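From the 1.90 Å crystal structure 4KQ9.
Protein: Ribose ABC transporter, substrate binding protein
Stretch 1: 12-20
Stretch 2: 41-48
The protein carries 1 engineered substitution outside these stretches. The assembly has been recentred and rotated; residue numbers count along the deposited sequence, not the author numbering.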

# COMPACT_ATOMS: atom_id res chain seq x y z
N TYR A 12 12.19 4.39 -13.85
CA TYR A 12 10.99 3.92 -13.15
C TYR A 12 9.75 3.87 -14.04
O TYR A 12 9.22 4.94 -14.41
CB TYR A 12 10.70 4.84 -11.97
CG TYR A 12 9.51 4.49 -11.12
CD1 TYR A 12 9.14 3.18 -10.89
CD2 TYR A 12 8.85 5.48 -10.43
CE1 TYR A 12 8.09 2.87 -10.05
CE2 TYR A 12 7.78 5.18 -9.62
CZ TYR A 12 7.44 3.87 -9.42
OH TYR A 12 6.40 3.59 -8.64
N SER A 13 9.27 2.65 -14.27
CA SER A 13 8.04 2.34 -14.92
C SER A 13 6.90 2.19 -13.95
O SER A 13 6.86 1.23 -13.14
CB SER A 13 8.15 1.04 -15.72
OG SER A 13 6.85 0.49 -15.90
N THR A 14 5.99 3.19 -14.02
CA THR A 14 4.78 3.18 -13.23
C THR A 14 3.54 3.37 -14.16
O THR A 14 3.64 3.21 -15.41
CB THR A 14 4.90 4.15 -12.04
OG1 THR A 14 3.81 3.94 -11.12
CG2 THR A 14 4.98 5.61 -12.46
N PHE A 15 2.39 3.58 -13.54
CA PHE A 15 1.13 3.70 -14.27
C PHE A 15 0.24 4.70 -13.51
O PHE A 15 0.56 5.12 -12.38
CB PHE A 15 0.46 2.33 -14.44
CG PHE A 15 0.11 1.66 -13.14
CD1 PHE A 15 -1.13 1.89 -12.53
CD2 PHE A 15 1.04 0.83 -12.50
CE1 PHE A 15 -1.45 1.28 -11.34
CE2 PHE A 15 0.72 0.24 -11.29
CZ PHE A 15 -0.51 0.46 -10.72
N GLY A 16 -0.83 5.12 -14.18
CA GLY A 16 -1.83 5.98 -13.55
C GLY A 16 -1.36 7.39 -13.23
O GLY A 16 -1.04 7.72 -12.06
N ALA A 17 -1.38 8.25 -14.26
CA ALA A 17 -1.15 9.70 -14.09
C ALA A 17 -2.08 10.28 -13.03
O ALA A 17 -1.76 11.22 -12.36
CB ALA A 17 -1.35 10.42 -15.43
N GLN A 18 -3.25 9.71 -12.83
CA GLN A 18 -4.16 10.33 -11.88
C GLN A 18 -4.02 9.80 -10.44
O GLN A 18 -4.48 10.44 -9.51
CB GLN A 18 -5.60 10.20 -12.39
CG GLN A 18 -5.78 10.74 -13.83
CD GLN A 18 -5.86 12.27 -13.88
OE1 GLN A 18 -4.97 12.94 -14.37
NE2 GLN A 18 -6.94 12.81 -13.34
N ILE A 19 -3.33 8.67 -10.23
CA ILE A 19 -3.41 7.98 -8.91
C ILE A 19 -2.46 8.63 -7.92
O ILE A 19 -1.22 8.68 -8.15
CB ILE A 19 -3.10 6.49 -9.03
CG1 ILE A 19 -3.96 5.84 -10.12
CG2 ILE A 19 -3.27 5.80 -7.66
CD1 ILE A 19 -3.35 4.59 -10.69
N PRO A 20 -3.02 9.19 -6.83
CA PRO A 20 -2.17 9.95 -5.91
C PRO A 20 -0.99 9.13 -5.36
O PRO A 20 0.12 9.61 -5.30
CB PRO A 20 -3.14 10.31 -4.78
CG PRO A 20 -4.43 10.56 -5.54
CD PRO A 20 -4.46 9.41 -6.53
N ASP A 41 14.75 8.78 -15.23
CA ASP A 41 13.48 9.05 -15.85
C ASP A 41 12.35 8.25 -15.24
O ASP A 41 12.54 7.12 -14.90
CB ASP A 41 13.53 8.68 -17.33
CG ASP A 41 13.98 9.84 -18.19
OD1 ASP A 41 15.13 10.34 -17.99
OD2 ASP A 41 13.17 10.28 -19.03
N ILE A 42 11.16 8.83 -15.22
CA ILE A 42 9.94 8.10 -14.94
C ILE A 42 9.08 7.94 -16.18
O ILE A 42 8.64 8.95 -16.77
CB ILE A 42 9.12 8.86 -13.91
CG1 ILE A 42 9.90 8.90 -12.62
CG2 ILE A 42 7.76 8.20 -13.74
CD1 ILE A 42 9.29 9.74 -11.53
N SER A 43 8.74 6.71 -16.52
CA SER A 43 7.82 6.45 -17.58
C SER A 43 6.48 5.96 -17.05
O SER A 43 6.42 4.95 -16.35
CB SER A 43 8.42 5.41 -18.53
OG SER A 43 7.39 4.68 -19.18
N THR A 44 5.39 6.64 -17.41
CA THR A 44 4.08 6.36 -16.82
C THR A 44 3.16 5.91 -17.88
O THR A 44 2.88 6.65 -18.80
CB THR A 44 3.47 7.59 -16.17
OG1 THR A 44 4.41 8.19 -15.28
CG2 THR A 44 2.21 7.21 -15.37
N SER A 45 2.63 4.70 -17.73
CA SER A 45 1.85 4.16 -18.78
C SER A 45 0.36 4.36 -18.47
O SER A 45 -0.04 4.86 -17.40
CB SER A 45 2.23 2.71 -18.99
OG SER A 45 1.62 1.92 -18.01
N GLU A 46 -0.47 3.93 -19.41
CA GLU A 46 -1.91 4.05 -19.29
C GLU A 46 -2.23 2.98 -18.31
O GLU A 46 -1.42 2.05 -18.12
CB GLU A 46 -2.62 3.77 -20.62
CG GLU A 46 -2.57 4.94 -21.59
N ILE A 47 -3.40 3.06 -17.69
CA ILE A 47 -3.79 1.98 -16.81
C ILE A 47 -4.18 0.75 -17.62
O ILE A 47 -5.35 0.41 -17.70
CB ILE A 47 -4.89 2.40 -15.83
CG1 ILE A 47 -4.40 3.64 -15.04
CG2 ILE A 47 -5.23 1.25 -14.88
CD1 ILE A 47 -5.28 4.06 -13.87
N ASP A 48 -3.19 0.08 -18.21
CA ASP A 48 -3.44 -1.18 -18.93
C ASP A 48 -2.18 -2.08 -19.01
O ASP A 48 -1.11 -1.58 -19.40
CB ASP A 48 -3.94 -0.92 -20.36
CG ASP A 48 -4.11 -2.22 -21.16
OD1 ASP A 48 -5.13 -2.93 -20.98
OD2 ASP A 48 -3.22 -2.55 -21.96

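The strand pairing outlasts one of its strands: Gly16, already past the end of strand 12-15, still donates from its N to Ser45 O, a weak bond at 3.3 Å, just as the chain turns away. Its phi of 68° favours glycine, and a CB here would lie 2.0 Å from Ile19 CD1. The type I turn from Gly16 to Ile19 follows, closed by Ile19 N to Gly16 O at 3.1 Å.

Before this, the rule is a regular parallel ladder. Tyr12 N donates to Asp41 O (2.9 Å), Ser43 N to Tyr12 O (2.8 Å), Thr14 N to Ser43 O (3.0 Å) and Ser45 N to Thr14 O (2.9 Å). Tyr12 and Thr14 thus bond on both sides of their register partners, Ile42 and Thr44, whose CA-H groups approach the same carbonyls.

Side chains alternate between faces. Tyr12, Ile42, Thr14 and Thr44 share one, where carbon packs on carbon: Tyr12 CB lies 4.2 Å from Ile42 CG1 and Thr14 CG2 4.0 Å from Ile42 CG2. Ser13, Ser43, Phe15 and Ser45 share the other; Ser13 OG and Ser43 OG bond elsewhere in the structure, so backbone, not hydroxyls, joins that pair, while Ser45 OG bonds to Glu46 O within its own stretch.

At the C-terminal end of the ladder, apolar packing centres on Ile47, whose side-chain end comes nearer than its sideways CA-to-CB bond suggests. Ile47 CG1 sits at the edge of the Phe15 ring, and Ile47 CD1 meets Ile19 CD1 at 3.8 Å.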